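Local coordinates for periplasmic protein-probably involved in high-affinity Fe2+ transport (Escherichia coli F11, PDB 5I0Y), which probably takes part in high-affinity iron uptake as a periplasmic copper-binding protein whose copper site is needed for iron transport, at residues I49-V52 with E53-N57; M90-D94 with G95-G99. The protein carries 1 engineered substitution. All coordinates share one frame; numbering follows the deposited sequence. Where two conformers were deposited one is given.

Contact 1 of 2, residues I49-V52 with E53-N57; sequences IHAV and EGNKN
Val52 O and Asn55 N close the bend across this contact with a weak backbone hydrogen bond, 3.3 Å long and well short of straight at 134° on the hydrogen. Water 1 bridges the same two atoms, donating to Val52 O at 2.8 Å and accepting from Asn55 N at 3.2 Å. Side-chain packing is slight: the methyl of Ala51, the last residue of strand 43-51, lies against the Asn55 amide, with its CB 3.9 Å from Asn55 ND2 and about as near to Asn55 CB. Val52 to Asn55 form a type II beta turn that leads the chain off the sheet. Gly54 takes the third position with a positive phi of 92°, a backbone conformation that glycine readily adopts. Most of the remaining polar contacts belong to Asn55. Its CG stands anti to the backbone N (chi1 -174°), which lays the amide along the outgoing chain. Asn55 OD1 there accepts from Asn57 N at 2.8 Å, an Asx turn in which the donor lies above the carbonyl plane and not on a lone pair. Asn55 ND2 donates to the backbone carbonyl of Glu16, tying the loop to the turn before strand 17-24, while Asn57 ND2 reaches the carbonyl of Arg136.

Contact 2 of 2, residues M90-D94 with G95-G99; sequences MVASD and GPHYG. With CU (copper (II) ion), chain D.
Met90 and His97, facing each other as a hydrogen-bonded pair of an antiparallel hairpin, bind one copper ion between them. Met90 SD lies 2.3 Å from the metal and His97 NE2 2.0 Å; His44 of the same chain and His127 of the second subunit complete the site. In Met90, chi1 (-50°) with an extended chi2 carries SD to the copper, and the bend at chi3 only sets the methyl CE. The chain crosses the imidazole obliquely, with Met90 CB 3.5 Å from His97 NE2. The backbones of the same two residues are joined both ways, Met90 N to His97 O and His97 N to Met90 O. Two residues on, past the non-hydrogen-bonded pair Val91-Pro96, Ala92 N meets Gly95 O almost straight (178°) and Gly95 N returns to Ala92 O, closing the hairpin round a type I turn, Ser93-Asp94. The Ala92 methyl sits at the edge of the His97 ring, 4.0 Å from His97 CE1. Water 2 accepts from His97 ND1 at 2.8 Å, in the ring plane, and also bonds Asp94 OD1 and Gly95 O. ND1 thus donates, leaving NE2 to bind copper, and the two bonds probably limit the ring's rotation; the mixed imidazole and thioether set is consistent with a site that could also accommodate copper(I).

In the fold
Contact 1 lies at the surface, about 17 Å from the chain centre, whereas contact 2 is buried, about 10 Å from it. Their centres stand about 18 Å apart and they do not touch, yet both reach the same antiparallel sheet, in which strands 43-51 and 95-102 are neighbours. Strand 43-51 also carries the copper ligand His44, so the strand that runs out into contact 1 serves the metal site of contact 2. Residues 49-57 depart from the sheet into a loop, relying on water and amide bonds; residues 90-99 stay in the sheet as a hairpin, joined by paired backbone bonds and a metal shared with the second subunit.

Contact 1 of 2, residues I49-V52 with E53-N57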
ATOM      1  N   ILE B  49     -11.103  -0.090  -2.008  1.00  9.66           N
ATOM      2  CA  ILE B  49     -10.907   1.323  -2.345  1.00  9.70           C
ATOM      3  C   ILE B  49      -9.891   1.483  -3.473  1.00  9.93           C
ATOM      4  O   ILE B  49      -8.728   1.103  -3.345  1.00 10.37           O
ATOM      5  CB  ILE B  49     -10.481   2.142  -1.107  1.00  9.45           C
ATOM      6  CG1 ILE B  49     -11.540   2.038   0.008  1.00 10.09           C
ATOM      7  CG2 ILE B  49     -10.256   3.598  -1.501  1.00  9.85           C
ATOM      8  CD1 ILE B  49     -11.065   2.513   1.358  1.00 10.23           C
ATOM      9  N   HIS B  50     -10.352   2.075  -4.571  1.00  9.40           N
ATOM     10  CA  HIS B  50      -9.510   2.283  -5.763  1.00  9.70           C
ATOM     11  C   HIS B  50      -9.764   3.622  -6.379  1.00  9.58           C
ATOM     12  O   HIS B  50     -10.864   4.156  -6.257  1.00  9.95           O
ATOM     13  CB  HIS B  50      -9.769   1.189  -6.784  1.00 10.01           C
ATOM     14  CG  HIS B  50      -9.490  -0.172  -6.233  1.00 10.74           C
ATOM     15  ND1 HIS B  50     -10.373  -0.839  -5.453  1.00 11.46           N
ATOM     16  CD2 HIS B  50      -8.367  -0.976  -6.338  1.00 10.94           C
ATOM     17  CE1 HIS B  50      -9.827  -2.012  -5.082  1.00 11.40           C
ATOM     18  NE2 HIS B  50      -8.594  -2.084  -5.600  1.00 10.92           N
ATOM     19  N   ALA B  51      -8.754   4.199  -7.022  1.00  9.58           N
ATOM     20  CA  ALA B  51      -8.944   5.458  -7.723  1.00 10.04           C
ATOM     21  C   ALA B  51      -9.965   5.298  -8.828  1.00 10.46           C
ATOM     22  O   ALA B  51     -10.081   4.226  -9.430  1.00 10.95           O
ATOM     23  CB  ALA B  51      -7.636   5.932  -8.333  1.00  9.62           C
ATOM     24  N   VAL B  52     -10.689   6.380  -9.107  1.00 10.78           N
ATOM     25  CA  VAL B  52     -11.442   6.495 -10.361  1.00 11.37           C
ATOM     26  C   VAL B  52     -10.736   7.496 -11.268  1.00 12.37           C
ATOM     27  O   VAL B  52      -9.807   8.190 -10.833  1.00 12.82           O
ATOM     28  CB  VAL B  52     -12.941   6.835 -10.143  1.00 11.46           C
ATOM     29  CG1 VAL B  52     -13.657   5.672  -9.447  1.00 11.78           C
ATOM     30  CG2 VAL B  52     -13.116   8.147  -9.397  1.00 12.00           C
ATOM     31  N   GLU B  53     -11.145   7.539 -12.535  0.50 12.83           N
ATOM     32  CA  GLU B  53     -10.606   8.502 -13.504  0.50 13.75           C
ATOM     33  C   GLU B  53     -10.736   9.935 -12.973  0.50 13.39           C
ATOM     34  O   GLU B  53     -11.752  10.306 -12.394  0.50 14.06           O
ATOM     35  CB  GLU B  53     -11.327   8.355 -14.854  0.50 14.69           C
ATOM     36  CG  GLU B  53     -10.814   9.257 -15.973  0.50 16.41           C
ATOM     37  CD  GLU B  53      -9.578   8.716 -16.665  0.50 17.60           C
ATOM     38  OE1 GLU B  53      -9.270   7.518 -16.490  0.50 18.85           O
ATOM     39  OE2 GLU B  53      -8.907   9.493 -17.386  0.50 18.53           O
ATOM     40  N   GLY B  54      -9.683  10.725 -13.171  1.00 13.53           N
ATOM     41  CA  GLY B  54      -9.624  12.108 -12.693  1.00 13.34           C
ATOM     42  C   GLY B  54      -9.002  12.300 -11.325  1.00 13.31           C
ATOM     43  O   GLY B  54      -9.010  13.413 -10.794  1.00 14.31           O
ATOM     44  N   ASN B  55      -8.472  11.226 -10.734  1.00 12.76           N
ATOM     45  CA  ASN B  55      -7.847  11.333  -9.425  1.00 12.21           C
ATOM     46  C   ASN B  55      -6.698  12.344  -9.479  1.00 12.28           C
ATOM     47  O   ASN B  55      -5.882  12.312 -10.407  1.00 13.25           O
ATOM     48  CB  ASN B  55      -7.374   9.947  -8.966  1.00 11.34           C
ATOM     49  CG  ASN B  55      -6.847   9.954  -7.547  1.00 11.08           C
ATOM     50  OD1 ASN B  55      -5.711  10.369  -7.309  1.00 10.68           O
ATOM     51  ND2 ASN B  55      -7.652   9.462  -6.601  1.00 10.89           N
ATOM     52  N   LYS B  56      -6.660  13.214  -8.474  1.00 13.63           N
ATOM     53  CA  LYS B  56      -5.725  14.337  -8.460  1.00 14.86           C
ATOM     54  C   LYS B  56      -4.572  14.113  -7.500  1.00 14.72           C
ATOM     55  O   LYS B  56      -3.751  15.021  -7.270  1.00 14.71           O
ATOM     56  CB  LYS B  56      -6.451  15.639  -8.099  1.00 17.58           C
ATOM     57  CG  LYS B  56      -7.506  16.049  -9.113  1.00 20.19           C
ATOM     58  CD  LYS B  56      -8.064  17.431  -8.790  1.00 23.47           C
ATOM     59  CE  LYS B  56      -9.254  17.377  -7.830  1.00 25.29           C
ATOM     60  NZ  LYS B  56      -8.928  17.044  -6.413  1.00 27.97           N
ATOM     61  N   ASN B  57      -4.498  12.902  -6.952  1.00 13.35           N
ATOM     62  CA  ASN B  57      -3.445  12.560  -6.004  1.00 13.01           C
ATOM     63  C   ASN B  57      -2.398  11.599  -6.530  1.00 12.50           C
ATOM     64  O   ASN B  57      -1.620  11.059  -5.744  1.00 12.73           O
ATOM     65  CB  ASN B  57      -4.047  12.020  -4.716  1.00 13.27           C
ATOM     66  CG  ASN B  57      -4.951  13.027  -4.034  1.00 13.63           C
ATOM     67  OD1 ASN B  57      -6.127  12.777  -3.833  1.00 14.30           O
ATOM     68  ND2 ASN B  57      -4.402  14.188  -3.688  1.00 13.63           N
TER
HETATM   69  O   HOH W   1      -7.311   8.507 -11.982  1.00 22.35           O

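Contact 2 of 2, residues M90-D94 with G95-G99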
ATOM      1  N   MET B  90      -3.837  -5.306   3.983  1.00  8.37           N
ATOM      2  CA  MET B  90      -3.688  -6.746   3.769  1.00  9.26           C
ATOM      3  C   MET B  90      -3.496  -7.035   2.302  1.00  8.94           C
ATOM      4  O   MET B  90      -3.761  -6.201   1.451  1.00  8.77           O
ATOM      5  CB  MET B  90      -4.939  -7.489   4.234  1.00  9.80           C
ATOM      6  CG  MET B  90      -5.389  -7.108   5.625  1.00 10.25           C
ATOM      7  SD  MET B  90      -6.625  -8.207   6.348  1.00 11.69           S
ATOM      8  CE  MET B  90      -5.591  -9.529   6.928  1.00 12.58           C
ATOM      9  N   VAL B  91      -3.000  -8.236   2.010  1.00  9.34           N
ATOM     10  CA  VAL B  91      -2.994  -8.740   0.648  1.00  9.03           C
ATOM     11  C   VAL B  91      -3.498 -10.185   0.614  1.00  9.03           C
ATOM     12  O   VAL B  91      -3.091 -11.016   1.438  1.00  9.59           O
ATOM     13  CB  VAL B  91      -1.631  -8.535  -0.059  1.00  9.34           C
ATOM     14  CG1 VAL B  91      -0.521  -9.335   0.607  1.00 10.01           C
ATOM     15  CG2 VAL B  91      -1.749  -8.820  -1.556  1.00  9.45           C
ATOM     16  N   ALA B  92      -4.417 -10.443  -0.314  1.00  8.75           N
ATOM     17  CA  ALA B  92      -4.968 -11.790  -0.538  1.00  9.43           C
ATOM     18  C   ALA B  92      -4.739 -12.150  -1.996  1.00  9.71           C
ATOM     19  O   ALA B  92      -4.104 -11.401  -2.757  1.00  9.99           O
ATOM     20  CB  ALA B  92      -6.451 -11.808  -0.192  1.00  9.82           C
ATOM     21  N   SER B  93      -5.274 -13.291  -2.416  1.00 10.37           N
ATOM     22  CA  SER B  93      -4.985 -13.760  -3.776  1.00 11.16           C
ATOM     23  C   SER B  93      -5.511 -12.854  -4.884  1.00 11.53           C
ATOM     24  O   SER B  93      -4.988 -12.875  -5.988  1.00 12.42           O
ATOM     25  CB  SER B  93      -5.459 -15.209  -3.959  1.00 12.52           C
ATOM     26  OG  SER B  93      -6.863 -15.255  -3.879  1.00 14.14           O
ATOM     27  N   ASP B  94      -6.534 -12.054  -4.579  1.00 11.53           N
ATOM     28  CA  ASP B  94      -7.044 -11.081  -5.548  1.00 11.76           C
ATOM     29  C   ASP B  94      -6.532  -9.661  -5.335  1.00 11.42           C
ATOM     30  O   ASP B  94      -7.066  -8.728  -5.917  1.00 13.04           O
ATOM     31  CB  ASP B  94      -8.571 -11.063  -5.507  1.00 12.70           C
ATOM     32  CG  ASP B  94      -9.118 -10.653  -4.159  1.00 13.29           C
ATOM     33  OD1 ASP B  94      -8.416 -10.746  -3.139  1.00 14.07           O
ATOM     34  OD2 ASP B  94     -10.292 -10.242  -4.103  1.00 16.01           O
ATOM     35  N   GLY B  95      -5.500  -9.501  -4.517  1.00 10.19           N
ATOM     36  CA  GLY B  95      -4.817  -8.220  -4.425  1.00  9.63           C
ATOM     37  C   GLY B  95      -4.952  -7.577  -3.060  1.00  8.84           C
ATOM     38  O   GLY B  95      -5.485  -8.158  -2.106  1.00  8.58           O
ATOM     39  N   PRO B  96      -4.431  -6.354  -2.935  1.00  8.61           N
ATOM     40  CA  PRO B  96      -4.443  -5.706  -1.615  1.00  8.47           C
ATOM     41  C   PRO B  96      -5.807  -5.140  -1.248  1.00  8.48           C
ATOM     42  O   PRO B  96      -6.603  -4.810  -2.128  1.00  9.16           O
ATOM     43  CB  PRO B  96      -3.437  -4.560  -1.799  1.00  8.38           C
ATOM     44  CG  PRO B  96      -3.471  -4.261  -3.258  1.00  8.51           C
ATOM     45  CD  PRO B  96      -3.674  -5.592  -3.944  1.00  8.77           C
ATOM     46  N   HIS B  97      -6.061  -5.025   0.050  1.00  7.92           N
ATOM     47  CA  HIS B  97      -7.308  -4.415   0.555  1.00  7.77           C
ATOM     48  C   HIS B  97      -7.082  -3.971   1.973  1.00  7.58           C
ATOM     49  O   HIS B  97      -5.960  -4.077   2.493  1.00  8.00           O
ATOM     50  CB  HIS B  97      -8.484  -5.415   0.429  1.00  8.24           C
ATOM     51  CG  HIS B  97      -8.330  -6.631   1.296  1.00  8.30           C
ATOM     52  ND1 HIS B  97      -8.078  -7.867   0.797  1.00  9.05           N
ATOM     53  CD2 HIS B  97      -8.345  -6.762   2.676  1.00  7.99           C
ATOM     54  CE1 HIS B  97      -7.957  -8.734   1.823  1.00  8.83           C
ATOM     55  NE2 HIS B  97      -8.107  -8.068   2.968  1.00  8.92           N
ATOM     56  N   TYR B  98      -8.131  -3.423   2.601  1.00  7.30           N
ATOM     57  CA  TYR B  98      -8.110  -3.194   4.052  1.00  7.39           C
ATOM     58  C   TYR B  98      -9.173  -4.059   4.693  1.00  7.49           C
ATOM     59  O   TYR B  98     -10.265  -4.175   4.154  1.00  7.73           O
ATOM     60  CB  TYR B  98      -8.361  -1.712   4.396  1.00  7.08           C
ATOM     61  CG  TYR B  98      -7.372  -0.786   3.735  1.00  6.79           C
ATOM     62  CD1 TYR B  98      -6.160  -0.472   4.363  1.00  6.65           C
ATOM     63  CD2 TYR B  98      -7.645  -0.238   2.492  1.00  6.77           C
ATOM     64  CE1 TYR B  98      -5.249   0.376   3.753  1.00  6.81           C
ATOM     65  CE2 TYR B  98      -6.736   0.616   1.865  1.00  6.74           C
ATOM     66  CZ  TYR B  98      -5.537   0.912   2.500  1.00  6.64           C
ATOM     67  OH  TYR B  98      -4.636   1.749   1.877  1.00  7.00           O
ATOM     68  N   GLY B  99      -8.882  -4.675   5.833  1.00  7.90           N
ATOM     69  CA  GLY B  99      -9.900  -5.529   6.428  1.00  8.63           C
ATOM     70  C   GLY B  99      -9.573  -6.063   7.789  1.00  8.36           C
ATOM     71  O   GLY B  99      -8.555  -5.713   8.371  1.00  8.97           O
TER
HETATM   72 CU    CU D 202      -7.872  -9.114   4.703  1.00  9.66          CU
HETATM   73  O   HOH W   2      -8.182  -8.410  -1.943  1.00 14.58           O